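Udp-n-acetylglucosamine pyrophosphorylase (Trypanosoma brucei, PDB 4BQH) probably catalyses the formation of UDP-N-acetyl-alpha-D-glucosamine and diphosphate from UTP and N-acetyl-alpha-D-glucosamine 1-phosphate. Local coordinates at residues Val494-Val508 against Leu526-Arg538. Residues are numbered along the deposited sequence; the frame is centred on the assembly and turned at random.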
# COMPACT_ATOMS: atom_id res chain seq x y z
N VAL A 494 -36.77 -7.24 -6.66
CA VAL A 494 -36.33 -8.46 -5.96
C VAL A 494 -35.03 -8.21 -5.17
O VAL A 494 -34.95 -8.64 -4.02
CB VAL A 494 -36.20 -9.67 -6.91
CG1 VAL A 494 -35.62 -10.89 -6.19
CG2 VAL A 494 -37.56 -10.03 -7.48
N MET A 495 -34.06 -7.51 -5.77
CA MET A 495 -32.78 -7.22 -5.10
C MET A 495 -33.05 -6.51 -3.79
O MET A 495 -32.52 -6.87 -2.75
CB MET A 495 -31.89 -6.28 -5.93
CG MET A 495 -31.23 -6.85 -7.18
SD MET A 495 -29.74 -7.82 -6.91
CE MET A 495 -28.53 -6.63 -6.34
N ARG A 496 -33.89 -5.48 -3.87
CA ARG A 496 -34.20 -4.65 -2.71
C ARG A 496 -34.96 -5.37 -1.61
O ARG A 496 -34.51 -5.38 -0.45
CB ARG A 496 -34.90 -3.37 -3.15
CG ARG A 496 -33.90 -2.38 -3.70
CD ARG A 496 -34.56 -1.15 -4.26
NE ARG A 496 -33.62 -0.47 -5.14
CZ ARG A 496 -33.53 0.84 -5.28
NH1 ARG A 496 -34.33 1.65 -4.59
NH2 ARG A 496 -32.63 1.35 -6.12
N SER A 497 -36.08 -6.00 -1.94
CA SER A 497 -36.93 -6.59 -0.92
C SER A 497 -36.39 -7.91 -0.34
O SER A 497 -36.71 -8.27 0.79
CB SER A 497 -38.37 -6.75 -1.43
OG SER A 497 -38.41 -7.61 -2.54
N CYS A 498 -35.54 -8.61 -1.09
CA CYS A 498 -34.95 -9.84 -0.56
C CYS A 498 -33.53 -9.61 -0.04
O CYS A 498 -32.85 -10.57 0.35
CB CYS A 498 -34.98 -10.95 -1.60
SG CYS A 498 -36.67 -11.42 -2.03
N SER A 499 -33.09 -8.36 -0.06
CA SER A 499 -31.73 -7.98 0.36
C SER A 499 -30.65 -8.84 -0.30
O SER A 499 -29.67 -9.23 0.34
CB SER A 499 -31.59 -8.08 1.90
OG SER A 499 -32.58 -7.30 2.54
N ILE A 500 -30.82 -9.12 -1.60
CA ILE A 500 -29.85 -9.93 -2.34
C ILE A 500 -28.56 -9.12 -2.54
O ILE A 500 -28.62 -7.94 -2.86
CB ILE A 500 -30.40 -10.32 -3.73
CG1 ILE A 500 -31.78 -11.00 -3.64
CG2 ILE A 500 -29.40 -11.17 -4.53
CD1 ILE A 500 -31.83 -12.30 -2.88
N LYS A 501 -27.42 -9.76 -2.36
CA LYS A 501 -26.13 -9.11 -2.59
C LYS A 501 -25.51 -9.58 -3.89
O LYS A 501 -25.99 -10.51 -4.48
CB LYS A 501 -25.17 -9.46 -1.45
CG LYS A 501 -25.72 -9.09 -0.07
CD LYS A 501 -26.08 -7.62 0.06
CE LYS A 501 -26.75 -7.42 1.42
NZ LYS A 501 -27.48 -6.11 1.51
N ALA A 502 -24.43 -8.94 -4.30
CA ALA A 502 -23.66 -9.43 -5.44
C ALA A 502 -22.18 -9.55 -5.06
O ALA A 502 -21.67 -8.82 -4.18
CB ALA A 502 -23.83 -8.49 -6.63
N GLU A 503 -21.50 -10.51 -5.68
CA GLU A 503 -20.07 -10.66 -5.57
C GLU A 503 -19.55 -10.71 -7.01
O GLU A 503 -19.97 -11.56 -7.80
CB GLU A 503 -19.70 -11.96 -4.86
CG GLU A 503 -18.21 -12.22 -4.82
CD GLU A 503 -17.82 -13.57 -4.24
OE1 GLU A 503 -18.66 -14.20 -3.53
OE2 GLU A 503 -16.68 -14.00 -4.49
N ILE A 504 -18.67 -9.78 -7.36
CA ILE A 504 -18.25 -9.63 -8.77
C ILE A 504 -16.74 -9.77 -8.87
O ILE A 504 -15.99 -9.03 -8.21
CB ILE A 504 -18.71 -8.27 -9.33
CG1 ILE A 504 -20.23 -8.12 -9.22
CG2 ILE A 504 -18.22 -8.07 -10.79
CD1 ILE A 504 -20.76 -6.72 -9.46
N SER A 505 -16.29 -10.69 -9.73
CA SER A 505 -14.89 -10.89 -10.02
C SER A 505 -14.26 -9.62 -10.55
O SER A 505 -14.89 -8.93 -11.32
CB SER A 505 -14.72 -11.98 -11.09
OG SER A 505 -13.35 -12.12 -11.40
N PRO A 506 -13.01 -9.32 -10.14
CA PRO A 506 -12.35 -8.15 -10.76
C PRO A 506 -12.12 -8.32 -12.25
O PRO A 506 -11.99 -7.32 -12.95
CB PRO A 506 -11.02 -8.03 -10.01
CG PRO A 506 -11.13 -8.89 -8.81
CD PRO A 506 -12.21 -9.92 -9.07
N LEU A 507 -12.05 -9.56 -12.73
CA LEU A 507 -11.92 -9.80 -14.18
C LEU A 507 -13.17 -9.38 -14.95
O LEU A 507 -13.12 -9.12 -16.17
CB LEU A 507 -11.53 -11.26 -14.46
CG LEU A 507 -10.14 -11.66 -13.95
CD1 LEU A 507 -9.83 -13.13 -14.23
CD2 LEU A 507 -9.01 -10.78 -14.49
N VAL A 508 -14.29 -9.27 -14.24
CA VAL A 508 -15.51 -8.68 -14.81
C VAL A 508 -15.58 -7.17 -14.67
O VAL A 508 -15.84 -6.46 -15.65
CB VAL A 508 -16.79 -9.33 -14.23
CG1 VAL A 508 -18.03 -8.68 -14.81
CG2 VAL A 508 -16.78 -10.82 -14.55
N LEU A 526 -32.77 -13.73 -10.52
CA LEU A 526 -33.58 -12.89 -9.64
C LEU A 526 -35.06 -13.19 -9.76
O LEU A 526 -35.78 -13.21 -8.75
CB LEU A 526 -33.30 -11.40 -9.82
CG LEU A 526 -31.91 -10.94 -9.37
CD1 LEU A 526 -31.71 -9.49 -9.79
CD2 LEU A 526 -31.72 -11.09 -7.86
N LEU A 527 -35.52 -13.43 -10.99
CA LEU A 527 -36.94 -13.69 -11.19
C LEU A 527 -37.35 -15.14 -10.97
O LEU A 527 -38.52 -15.40 -10.70
CB LEU A 527 -37.43 -13.19 -12.57
CG LEU A 527 -37.11 -11.75 -12.99
CD1 LEU A 527 -37.54 -11.50 -14.43
CD2 LEU A 527 -37.73 -10.72 -12.06
N ARG A 528 -36.41 -16.09 -11.07
CA ARG A 528 -36.74 -17.52 -10.96
C ARG A 528 -36.44 -18.11 -9.57
O ARG A 528 -37.27 -18.82 -9.01
CB ARG A 528 -36.00 -18.34 -12.01
CG ARG A 528 -36.26 -17.97 -13.47
CD ARG A 528 -37.75 -17.84 -13.78
NE ARG A 528 -38.45 -19.11 -13.57
CZ ARG A 528 -39.76 -19.30 -13.77
NH1 ARG A 528 -40.53 -18.30 -14.20
NH2 ARG A 528 -40.30 -20.51 -13.53
N ASN A 529 -35.25 -17.82 -9.03
CA ASN A 529 -34.79 -18.40 -7.79
C ASN A 529 -33.54 -17.68 -7.28
O ASN A 529 -32.43 -18.20 -7.44
CB ASN A 529 -34.45 -19.88 -8.00
CG ASN A 529 -34.08 -20.60 -6.71
OD1 ASN A 529 -34.42 -20.17 -5.61
ND2 ASN A 529 -33.41 -21.72 -6.84
N PRO A 530 -33.72 -16.52 -6.66
CA PRO A 530 -32.53 -15.71 -6.29
C PRO A 530 -31.67 -16.33 -5.15
O PRO A 530 -32.22 -16.67 -4.09
CB PRO A 530 -33.15 -14.38 -5.85
CG PRO A 530 -34.55 -14.68 -5.47
CD PRO A 530 -34.99 -15.85 -6.32
N PRO A 531 -30.35 -16.50 -5.39
CA PRO A 531 -29.45 -16.92 -4.32
C PRO A 531 -29.20 -15.74 -3.38
O PRO A 531 -29.52 -14.61 -3.74
CB PRO A 531 -28.18 -17.29 -5.07
CG PRO A 531 -28.17 -16.35 -6.24
CD PRO A 531 -29.62 -16.29 -6.66
N PRO A 532 -28.67 -16.00 -2.17
CA PRO A 532 -28.35 -14.89 -1.26
C PRO A 532 -27.37 -13.89 -1.89
O PRO A 532 -27.44 -12.68 -1.64
CB PRO A 532 -27.65 -15.58 -0.09
CG PRO A 532 -28.08 -17.01 -0.15
CD PRO A 532 -28.36 -17.33 -1.59
N VAL A 533 -26.45 -14.40 -2.69
CA VAL A 533 -25.41 -13.57 -3.32
C VAL A 533 -25.27 -13.98 -4.78
O VAL A 533 -24.88 -15.09 -5.04
CB VAL A 533 -24.05 -13.75 -2.61
CG1 VAL A 533 -23.03 -12.77 -3.20
CG2 VAL A 533 -24.15 -13.51 -1.11
N ILE A 534 -25.60 -13.08 -5.69
CA ILE A 534 -25.41 -13.30 -7.13
C ILE A 534 -23.90 -13.25 -7.40
O ILE A 534 -23.24 -12.26 -7.03
CB ILE A 534 -26.17 -12.22 -7.93
CG1 ILE A 534 -27.69 -12.37 -7.75
CG2 ILE A 534 -25.76 -12.24 -9.41
CD1 ILE A 534 -28.25 -13.62 -8.39
N PHE A 535 -23.36 -14.31 -7.99
CA PHE A 535 -21.93 -14.41 -8.28
C PHE A 535 -21.69 -14.11 -9.78
O PHE A 535 -22.23 -14.79 -10.63
CB PHE A 535 -21.43 -15.81 -7.88
CG PHE A 535 -19.95 -16.02 -8.07
CD1 PHE A 535 -19.05 -14.95 -7.99
CD2 PHE A 535 -19.45 -17.30 -8.29
CE1 PHE A 535 -17.69 -15.16 -8.18
CE2 PHE A 535 -18.08 -17.51 -8.46
CZ PHE A 535 -17.20 -16.44 -8.42
N ILE A 536 -20.94 -13.05 -10.07
CA ILE A 536 -20.68 -12.65 -11.48
C ILE A 536 -19.18 -12.85 -11.72
O ILE A 536 -18.35 -12.23 -11.05
CB ILE A 536 -21.14 -11.20 -11.79
CG1 ILE A 536 -22.62 -10.98 -11.40
CG2 ILE A 536 -20.89 -10.86 -13.27
CD1 ILE A 536 -23.16 -9.60 -11.68
N ARG A 537 -18.83 -13.73 -12.66
CA ARG A 537 -17.44 -14.06 -12.98
C ARG A 537 -17.29 -14.32 -14.47
O ARG A 537 -18.31 -14.54 -15.15
CB ARG A 537 -16.87 -15.22 -12.13
CG ARG A 537 -17.40 -16.62 -12.43
CD ARG A 537 -18.86 -16.72 -12.02
NE ARG A 537 -19.33 -18.11 -11.99
CZ ARG A 537 -20.54 -18.49 -11.57
NH1 ARG A 537 -21.43 -17.59 -11.15
NH2 ARG A 537 -20.84 -19.77 -11.58
N ARG A 538 -16.07 -14.23 -14.98
CA ARG A 538 -15.83 -14.55 -16.40
C ARG A 538 -15.99 -16.04 -16.62
O ARG A 538 -15.61 -16.86 -15.77
CB ARG A 538 -14.43 -14.14 -16.83
CG ARG A 538 -14.30 -12.67 -17.18
CD ARG A 538 -13.22 -12.44 -18.24
NE ARG A 538 -12.05 -13.31 -18.08
CZ ARG A 538 -10.78 -12.94 -18.34
NH1 ARG A 538 -10.51 -11.71 -18.74
NH2 ARG A 538 -9.78 -13.80 -18.17
O HOH W 1 -28.53 -11.93 0.67
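Lys-501 and Glu-503 make four of the five backbone bonds between parallel strands 501-504 and 533-536, the two strands of a beta-alpha-beta unit joined through helix 519-528. Lys-501 N gives a straight bond to Pro-532 O (3.0 Å), and Ile-534 N returns one to Lys-501 O; Glu-503 repeats the exchange with Ile-534 O and Ile-536 N, and Ser-505 N adds the fifth, to Ile-536 O (2.9 Å). A water donates to both Ser-499 O and Pro-532 O, so Pro-532 O is gripped twice. On the face of Ala-502, Ile-504, Ile-534 and Ile-536, Ile-504 CG1 is 4.1 Å from Ile-536 CD1, and Val-508 CG1 meets Ile-536 CG2 at about a right angle. Ile-534 and Ile-536 rest on Val-522 of helix 519-528, Ala-502 on Leu-463 of helix 448-471. Near the helix ends, both Leu-526 methyls abut Met-495 SD, while Ile-500 CG2 packs on Ile-534 CG1 (3.8 Å). On the other face, Glu-503 and Phe-535 both hold CG anti to N (chi1 175° and -177°), consistent with their running side by side; Gln-142 N binds Glu-503 OE1 and Gln-143 NE2 binds OE2. Main-chain bonds thus fix the register, aliphatic contacts join strands to helices, and loop amides satisfy the buried carboxylate.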